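Local atomic coordinates of UPF0255 protein frsA (Vibrio vulnificus, PDB entry 4I4C), a protein that probably hydrolyses carboxylic esters, as a serine esterase of the alpha/beta-hydrolase clan, and binds hexanoic acid in this crystal. Residues I40-F46 against Q310-K314; G45-R50 against Q85-T89; Y137-K141 against D318-R323. All coordinates share one frame; numbering follows the deposited sequence.

Interaction 1. Residues I40-F46 against Q310-K314; sequences IKEKNGF and QQMPK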
# COMPACT_ATOMS: atom_id res chain seq x y z
N ILE A 40 6.83 -3.57 -24.80
CA ILE A 40 7.32 -3.32 -23.45
C ILE A 40 8.09 -4.52 -22.89
O ILE A 40 9.23 -4.38 -22.43
CB ILE A 40 6.14 -2.97 -22.51
CG1 ILE A 40 5.50 -1.64 -22.93
CG2 ILE A 40 6.58 -2.95 -21.04
CD1 ILE A 40 4.11 -1.40 -22.31
N LYS A 41 7.47 -5.70 -22.96
CA LYS A 41 8.07 -6.94 -22.48
C LYS A 41 9.38 -7.26 -23.20
O LYS A 41 10.37 -7.62 -22.58
CB LYS A 41 7.10 -8.12 -22.61
CG LYS A 41 7.75 -9.49 -22.34
CD LYS A 41 6.72 -10.62 -22.18
CE LYS A 41 6.10 -11.04 -23.51
NZ LYS A 41 7.10 -11.55 -24.49
N GLU A 42 9.38 -7.13 -24.52
CA GLU A 42 10.62 -7.29 -25.29
C GLU A 42 11.71 -6.29 -24.89
O GLU A 42 12.89 -6.64 -24.80
CB GLU A 42 10.34 -7.15 -26.78
CG GLU A 42 9.84 -8.40 -27.44
CD GLU A 42 10.61 -8.69 -28.71
OE1 GLU A 42 11.73 -9.23 -28.60
OE2 GLU A 42 10.11 -8.33 -29.79
N LYS A 43 11.33 -5.03 -24.69
CA LYS A 43 12.34 -4.02 -24.36
C LYS A 43 12.91 -4.18 -22.94
O LYS A 43 14.13 -4.10 -22.76
CB LYS A 43 11.85 -2.58 -24.65
CG LYS A 43 11.78 -2.26 -26.16
CD LYS A 43 11.41 -0.81 -26.48
CE LYS A 43 9.94 -0.53 -26.24
NZ LYS A 43 9.52 0.85 -26.68
N ASN A 44 12.06 -4.45 -21.95
CA ASN A 44 12.57 -4.58 -20.59
C ASN A 44 13.18 -5.96 -20.22
O ASN A 44 14.07 -6.04 -19.38
CB ASN A 44 11.58 -4.04 -19.53
CG ASN A 44 10.34 -4.89 -19.38
OD1 ASN A 44 10.41 -6.12 -19.32
ND2 ASN A 44 9.18 -4.24 -19.30
N GLY A 45 12.71 -7.01 -20.87
CA GLY A 45 13.25 -8.35 -20.68
C GLY A 45 13.20 -8.89 -19.26
O GLY A 45 13.92 -9.83 -18.93
N PHE A 46 12.33 -8.32 -18.43
CA PHE A 46 12.19 -8.73 -17.02
C PHE A 46 11.86 -10.22 -16.85
O PHE A 46 11.16 -10.80 -17.69
CB PHE A 46 11.13 -7.88 -16.32
CG PHE A 46 11.52 -6.43 -16.17
CD1 PHE A 46 12.84 -6.04 -16.31
CD2 PHE A 46 10.56 -5.47 -15.88
CE1 PHE A 46 13.20 -4.69 -16.17
CE2 PHE A 46 10.92 -4.13 -15.74
CZ PHE A 46 12.23 -3.75 -15.89
N GLN A 310 2.69 4.69 -20.75
CA GLN A 310 2.56 3.71 -21.82
C GLN A 310 3.74 2.73 -21.89
O GLN A 310 3.71 1.76 -22.64
CB GLN A 310 2.40 4.42 -23.16
CG GLN A 310 1.12 5.22 -23.28
CD GLN A 310 1.10 6.09 -24.52
OE1 GLN A 310 1.77 5.77 -25.51
NE2 GLN A 310 0.33 7.19 -24.48
N GLN A 311 4.79 3.01 -21.12
CA GLN A 311 6.01 2.20 -21.17
C GLN A 311 6.24 1.41 -19.89
O GLN A 311 7.23 0.70 -19.77
CB GLN A 311 7.22 3.08 -21.50
CG GLN A 311 7.24 3.56 -22.95
CD GLN A 311 6.91 2.44 -23.93
OE1 GLN A 311 7.65 1.46 -24.05
NE2 GLN A 311 5.80 2.58 -24.64
N MET A 312 5.32 1.55 -18.93
CA MET A 312 5.32 0.82 -17.67
C MET A 312 5.12 -0.69 -17.83
O MET A 312 4.39 -1.12 -18.72
CB MET A 312 4.19 1.33 -16.79
CG MET A 312 4.41 2.70 -16.25
SD MET A 312 3.22 2.95 -14.94
CE MET A 312 1.67 2.75 -15.83
N PRO A 313 5.75 -1.49 -16.95
CA PRO A 313 5.52 -2.94 -16.97
C PRO A 313 4.04 -3.29 -16.86
O PRO A 313 3.27 -2.52 -16.29
CB PRO A 313 6.30 -3.43 -15.74
CG PRO A 313 7.43 -2.44 -15.62
CD PRO A 313 6.79 -1.11 -15.97
N LYS A 314 3.65 -4.42 -17.42
CA LYS A 314 2.25 -4.82 -17.46
C LYS A 314 1.59 -4.88 -16.08
O LYS A 314 0.39 -4.61 -15.95
CB LYS A 314 2.11 -6.18 -18.15
CG LYS A 314 0.67 -6.62 -18.29
CD LYS A 314 0.55 -7.99 -18.98
CE LYS A 314 -0.94 -8.36 -19.07
NZ LYS A 314 -1.11 -9.67 -19.75
O HOH W 1 9.00 -1.33 -18.76
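I40, on the last turn of helix 31-44, lays its side chain against the backbone of Q310-M312. An Asx turn finishes this helix end, which docks on the loop of the alpha/beta-hydrolase fold leading to the N-cap of helix 314-323. I40 CG1 sits beside the backbone N (chi1 -66°) and chi2 extends the chain, which carries CD1 forward to 3.2 Å from Q310 O and 3.6 Å from M312 O. The I40 CG2 branch lies 3.7 Å from M312 O and 3.9 Å from Q311 O. The methyl groups thus pack on carbonyl oxygens, and M312 O, buried here, has no polar partner in the model. Toward solvent, Q311 bends at chi2 and turns its amide toward K43, whose NZ makes a weak hydrogen bond of 3.3 Å to OE1. Beyond the helix end, the ring edge of F46 meets the N-cap residue P313, CE2 lying 3.9 Å from CG near the ring plane. A water links the N44 side chain to the other backbone, accepting from ND2 and donating to Q311 O at 2.9 Å. Farther out, Q310 NE2 bonds to S335, while the M312 side chain points away from helix 31-44, packs on L317 and L320 of helix 314-323 and touches the bound hexanoic acid, linking this helix end to the ligand pocket. G45 takes a positive phi; in the Asx turn N44 CB lies over the centre of the F46 ring and N44 OD1 accepts a nearly straight bond (174°) from F46 N at 3.1 Å.

Interaction 2. Residues G45-R50 against Q85-T89; sequences GFSWYR and QWLDT
D88 OD2 is gripped by R50 twice, once by the backbone N at 2.9 Å and once by NH1 in a 3.0 Å salt bridge. The aspartate belongs to a type I beta turn, W86 to T89, that binds the loop after helix 31-44. Its CG stands between the backbone N and the carbonyl carbon (chi1 52°), which points the carboxylate at the N-H groups of Y49 and R50. OD1 uses its syn lone pair for Y49 N, 2.7 Å away, and R50 N reaches OD2 from the syn side; NH1 comes from the anti side, tilted out of the carboxylate plane. Three N-H groups hold the carboxylate and should favour its charged form. R50 NE bonds to Y137 O, and its guanidinium makes a cation-pi contact with W98. Earlier in the loop L87 N donates to S47 O at 2.9 Å, and L87 CB lies over one face of the W48 six-membered ring. W86 offers a face to Y49 CA and the backbone between W48 and Y49, while its ring edge approaches F46 O. That oxygen is bonded by the extended side chain of Q85: NE2 donates at 2.9 Å with F46 O in its amide plane.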
# COMPACT_ATOMS: atom_id res chain seq x y z
N GLY A 45 12.71 -7.01 -20.87
CA GLY A 45 13.25 -8.35 -20.68
C GLY A 45 13.20 -8.89 -19.26
O GLY A 45 13.92 -9.83 -18.93
N PHE A 46 12.33 -8.32 -18.43
CA PHE A 46 12.19 -8.73 -17.02
C PHE A 46 11.86 -10.22 -16.85
O PHE A 46 11.16 -10.80 -17.69
CB PHE A 46 11.13 -7.88 -16.32
CG PHE A 46 11.52 -6.43 -16.17
CD1 PHE A 46 12.84 -6.04 -16.31
CD2 PHE A 46 10.56 -5.47 -15.88
CE1 PHE A 46 13.20 -4.69 -16.17
CE2 PHE A 46 10.92 -4.13 -15.74
CZ PHE A 46 12.23 -3.75 -15.89
N SER A 47 12.37 -10.81 -15.77
CA SER A 47 12.22 -12.24 -15.46
C SER A 47 10.98 -12.53 -14.63
O SER A 47 10.72 -13.68 -14.26
CB SER A 47 13.45 -12.75 -14.67
OG SER A 47 14.59 -12.86 -15.50
N TRP A 48 10.25 -11.48 -14.28
CA TRP A 48 9.11 -11.61 -13.40
C TRP A 48 7.99 -10.76 -13.97
O TRP A 48 8.26 -9.71 -14.55
CB TRP A 48 9.46 -11.09 -11.99
CG TRP A 48 10.55 -11.85 -11.31
CD1 TRP A 48 11.87 -11.53 -11.30
CD2 TRP A 48 10.41 -13.04 -10.53
NE1 TRP A 48 12.57 -12.46 -10.57
CE2 TRP A 48 11.70 -13.39 -10.08
CE3 TRP A 48 9.32 -13.85 -10.15
CZ2 TRP A 48 11.94 -14.51 -9.28
CZ3 TRP A 48 9.56 -14.96 -9.35
CH2 TRP A 48 10.86 -15.28 -8.93
N TYR A 49 6.76 -11.23 -13.85
CA TYR A 49 5.58 -10.43 -14.20
C TYR A 49 5.39 -9.36 -13.13
O TYR A 49 5.42 -8.15 -13.42
CB TYR A 49 4.33 -11.31 -14.30
CG TYR A 49 3.03 -10.56 -14.07
CD1 TYR A 49 2.55 -9.66 -15.00
CD2 TYR A 49 2.30 -10.76 -12.90
CE1 TYR A 49 1.35 -8.96 -14.77
CE2 TYR A 49 1.12 -10.09 -12.67
CZ TYR A 49 0.65 -9.19 -13.59
OH TYR A 49 -0.53 -8.52 -13.34
N ARG A 50 5.23 -9.81 -11.89
CA ARG A 50 5.16 -8.89 -10.76
C ARG A 50 6.43 -8.07 -10.59
O ARG A 50 7.52 -8.54 -10.89
CB ARG A 50 4.91 -9.69 -9.48
CG ARG A 50 3.51 -10.24 -9.40
CD ARG A 50 3.41 -11.31 -8.35
NE ARG A 50 2.08 -11.91 -8.31
CZ ARG A 50 1.69 -12.96 -9.04
NH1 ARG A 50 2.51 -13.51 -9.93
NH2 ARG A 50 0.45 -13.43 -8.90
N GLN A 85 8.97 -16.51 -19.85
CA GLN A 85 9.90 -15.43 -19.49
C GLN A 85 9.65 -14.97 -18.06
O GLN A 85 10.57 -14.55 -17.36
CB GLN A 85 9.73 -14.23 -20.44
CG GLN A 85 10.76 -13.12 -20.21
CD GLN A 85 10.56 -11.91 -21.12
OE1 GLN A 85 10.43 -12.05 -22.34
NE2 GLN A 85 10.52 -10.71 -20.53
N TRP A 86 8.39 -15.04 -17.64
CA TRP A 86 7.96 -14.55 -16.33
C TRP A 86 7.83 -15.69 -15.31
O TRP A 86 6.84 -16.42 -15.30
CB TRP A 86 6.63 -13.79 -16.48
CG TRP A 86 6.77 -12.46 -17.20
CD1 TRP A 86 7.93 -11.77 -17.45
CD2 TRP A 86 5.71 -11.68 -17.78
NE1 TRP A 86 7.65 -10.60 -18.12
CE2 TRP A 86 6.30 -10.52 -18.34
CE3 TRP A 86 4.33 -11.84 -17.87
CZ2 TRP A 86 5.56 -9.54 -18.98
CZ3 TRP A 86 3.59 -10.86 -18.52
CH2 TRP A 86 4.20 -9.73 -19.06
N LEU A 87 8.83 -15.82 -14.45
CA LEU A 87 8.95 -16.95 -13.53
C LEU A 87 7.77 -17.13 -12.58
O LEU A 87 7.43 -18.26 -12.21
CB LEU A 87 10.27 -16.86 -12.75
CG LEU A 87 11.49 -16.84 -13.66
CD1 LEU A 87 12.78 -16.63 -12.89
CD2 LEU A 87 11.55 -18.12 -14.49
N ASP A 88 7.13 -16.04 -12.19
CA ASP A 88 5.99 -16.07 -11.28
C ASP A 88 4.64 -16.38 -11.94
O ASP A 88 3.59 -16.23 -11.31
CB ASP A 88 5.89 -14.75 -10.52
CG ASP A 88 5.88 -13.54 -11.45
OD1 ASP A 88 6.63 -13.57 -12.45
OD2 ASP A 88 5.11 -12.58 -11.19
N THR A 89 4.63 -16.84 -13.19
CA THR A 89 3.32 -17.12 -13.82
C THR A 89 2.97 -18.61 -14.00
O THR A 89 2.23 -18.95 -14.92
CB THR A 89 3.09 -16.36 -15.15
OG1 THR A 89 3.99 -16.84 -16.16
CG2 THR A 89 3.27 -14.82 -14.95
O HOH W 2 0.27 -15.84 -10.81

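Interaction 3. Residues Y137-K141 against D318-R323; sequences YPHLK and DVLASR
The loop 137-141 comes closest to helix 314-323 where the CA atoms of L140 and S322 are 5.8 Å apart, after a cis peptide bond before P138 and a positive phi at H139, a geometry in which two successive carbonyls face R323. The guanidinium takes both at its edge: NH2 donates to P138 O at 2.9 Å and NH1 to H139 O, also at 2.9 Å, with a weak bond from NH2 to H139 O. Both main bonds are bent, near 137°, and H139 O lies 25° out of the guanidinium plane. A bend at chi2 folds the arginine back along its own helix, so its end reaches the loop although CB points away from it, and V319 CG1 lies over one guanidinium face. NH2 also donates to L202 O of the hexanoic acid pocket. One turn from V319, S322 OG accepts from K141 N at 2.8 Å, and the K141 CB and CG methylenes pass beside that hydroxyl. Alongside these polar bonds L140 CD2 rests on the helix backbone, 3.6 Å from D318 O, and P138 CB meets V319 CG2, also at 3.6 Å. D318 bonds to Y29 through OD1 and to Y49 through OD2. The contact lies buried: helix 314-323 packs along the loop joining helices 121-136 and 144-163, and R323 faces the loop after strand 193-199 of the central sheet.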
# COMPACT_ATOMS: atom_id res chain seq x y z
N TYR A 137 -0.83 -10.25 -3.80
CA TYR A 137 -0.23 -9.13 -4.53
C TYR A 137 -0.11 -9.49 -6.00
O TYR A 137 0.33 -10.61 -6.32
CB TYR A 137 1.15 -8.83 -3.94
CG TYR A 137 2.06 -7.93 -4.75
CD1 TYR A 137 2.01 -6.54 -4.61
CD2 TYR A 137 3.02 -8.47 -5.60
CE1 TYR A 137 2.88 -5.72 -5.34
CE2 TYR A 137 3.89 -7.66 -6.32
CZ TYR A 137 3.82 -6.28 -6.19
OH TYR A 137 4.69 -5.48 -6.91
N PRO A 138 -0.48 -8.55 -6.90
CA PRO A 138 -0.90 -7.17 -6.61
C PRO A 138 -2.42 -6.93 -6.49
O PRO A 138 -2.89 -5.82 -6.75
CB PRO A 138 -0.39 -6.42 -7.84
CG PRO A 138 -0.68 -7.41 -8.95
CD PRO A 138 -0.32 -8.77 -8.34
N HIS A 139 -3.17 -7.96 -6.13
CA HIS A 139 -4.58 -7.78 -5.76
C HIS A 139 -5.45 -7.29 -6.92
O HIS A 139 -6.18 -6.30 -6.79
CB HIS A 139 -4.69 -6.85 -4.55
CG HIS A 139 -3.76 -7.22 -3.45
ND1 HIS A 139 -3.89 -8.40 -2.74
CD2 HIS A 139 -2.67 -6.59 -2.94
CE1 HIS A 139 -2.93 -8.48 -1.84
NE2 HIS A 139 -2.18 -7.39 -1.93
N LEU A 140 -5.34 -7.97 -8.05
CA LEU A 140 -6.22 -7.76 -9.18
C LEU A 140 -7.61 -8.25 -8.81
O LEU A 140 -7.75 -9.30 -8.17
CB LEU A 140 -5.70 -8.52 -10.40
CG LEU A 140 -4.34 -8.03 -10.94
CD1 LEU A 140 -4.07 -8.65 -12.30
CD2 LEU A 140 -4.28 -6.51 -11.03
N LYS A 141 -8.65 -7.51 -9.20
CA LYS A 141 -9.98 -7.74 -8.64
C LYS A 141 -10.61 -9.04 -9.12
O LYS A 141 -11.41 -9.66 -8.41
CB LYS A 141 -10.92 -6.55 -8.89
CG LYS A 141 -11.47 -6.45 -10.30
CD LYS A 141 -12.23 -5.14 -10.52
CE LYS A 141 -13.28 -4.92 -9.43
NZ LYS A 141 -13.82 -3.52 -9.46
N ASP A 318 -2.00 -3.40 -15.23
CA ASP A 318 -3.03 -4.33 -14.75
C ASP A 318 -3.66 -3.81 -13.45
O ASP A 318 -4.89 -3.81 -13.29
CB ASP A 318 -2.46 -5.74 -14.51
CG ASP A 318 -2.12 -6.51 -15.80
OD1 ASP A 318 -2.44 -6.08 -16.94
OD2 ASP A 318 -1.53 -7.61 -15.67
N VAL A 319 -2.83 -3.39 -12.50
CA VAL A 319 -3.34 -2.80 -11.27
C VAL A 319 -4.22 -1.57 -11.53
O VAL A 319 -5.29 -1.42 -10.93
CB VAL A 319 -2.20 -2.40 -10.31
CG1 VAL A 319 -2.72 -1.49 -9.19
CG2 VAL A 319 -1.54 -3.63 -9.73
N LEU A 320 -3.78 -0.71 -12.44
CA LEU A 320 -4.54 0.49 -12.79
C LEU A 320 -5.90 0.16 -13.41
O LEU A 320 -6.92 0.74 -13.02
CB LEU A 320 -3.71 1.40 -13.70
CG LEU A 320 -2.54 2.06 -12.97
CD1 LEU A 320 -1.63 2.74 -13.93
CD2 LEU A 320 -3.08 3.04 -11.93
N ALA A 321 -5.91 -0.77 -14.36
CA ALA A 321 -7.14 -1.25 -14.97
C ALA A 321 -8.10 -1.81 -13.93
O ALA A 321 -9.30 -1.59 -14.01
CB ALA A 321 -6.83 -2.30 -16.03
N SER A 322 -7.56 -2.55 -12.96
CA SER A 322 -8.39 -3.13 -11.92
C SER A 322 -9.02 -2.05 -11.02
O SER A 322 -10.24 -2.01 -10.82
CB SER A 322 -7.57 -4.12 -11.09
OG SER A 322 -8.39 -5.04 -10.40
N ARG A 323 -8.18 -1.16 -10.49
CA ARG A 323 -8.66 -0.15 -9.56
C ARG A 323 -9.67 0.76 -10.24
O ARG A 323 -10.61 1.24 -9.61
CB ARG A 323 -7.50 0.69 -9.01
CG ARG A 323 -6.43 -0.10 -8.27
CD ARG A 323 -6.96 -0.83 -7.05
NE ARG A 323 -5.88 -1.64 -6.48
CZ ARG A 323 -5.67 -2.92 -6.79
NH1 ARG A 323 -6.49 -3.55 -7.62
NH2 ARG A 323 -4.64 -3.57 -6.26

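In the fold
Interaction 2 shares G45 and F46 with interaction 1 and is nested within its chain loop; their centres are about 11 Å apart. Interaction 3 lies about 17 Å from the centre of each and nearer the centre of the molecule, and its segments alternate in sequence with those of interaction 1. Helix 314-323 ties them together: interaction 1 meets the loop before it, interaction 3 its last turns. Two side chains of 45-50 reach across to the segments of interaction 3. The N-terminal helices and loops are thereby fastened to this helix, which comes after strand 291-295 of the hydrolase sheet and helix 306-309 in the chain and flanks the hexanoic acid pocket.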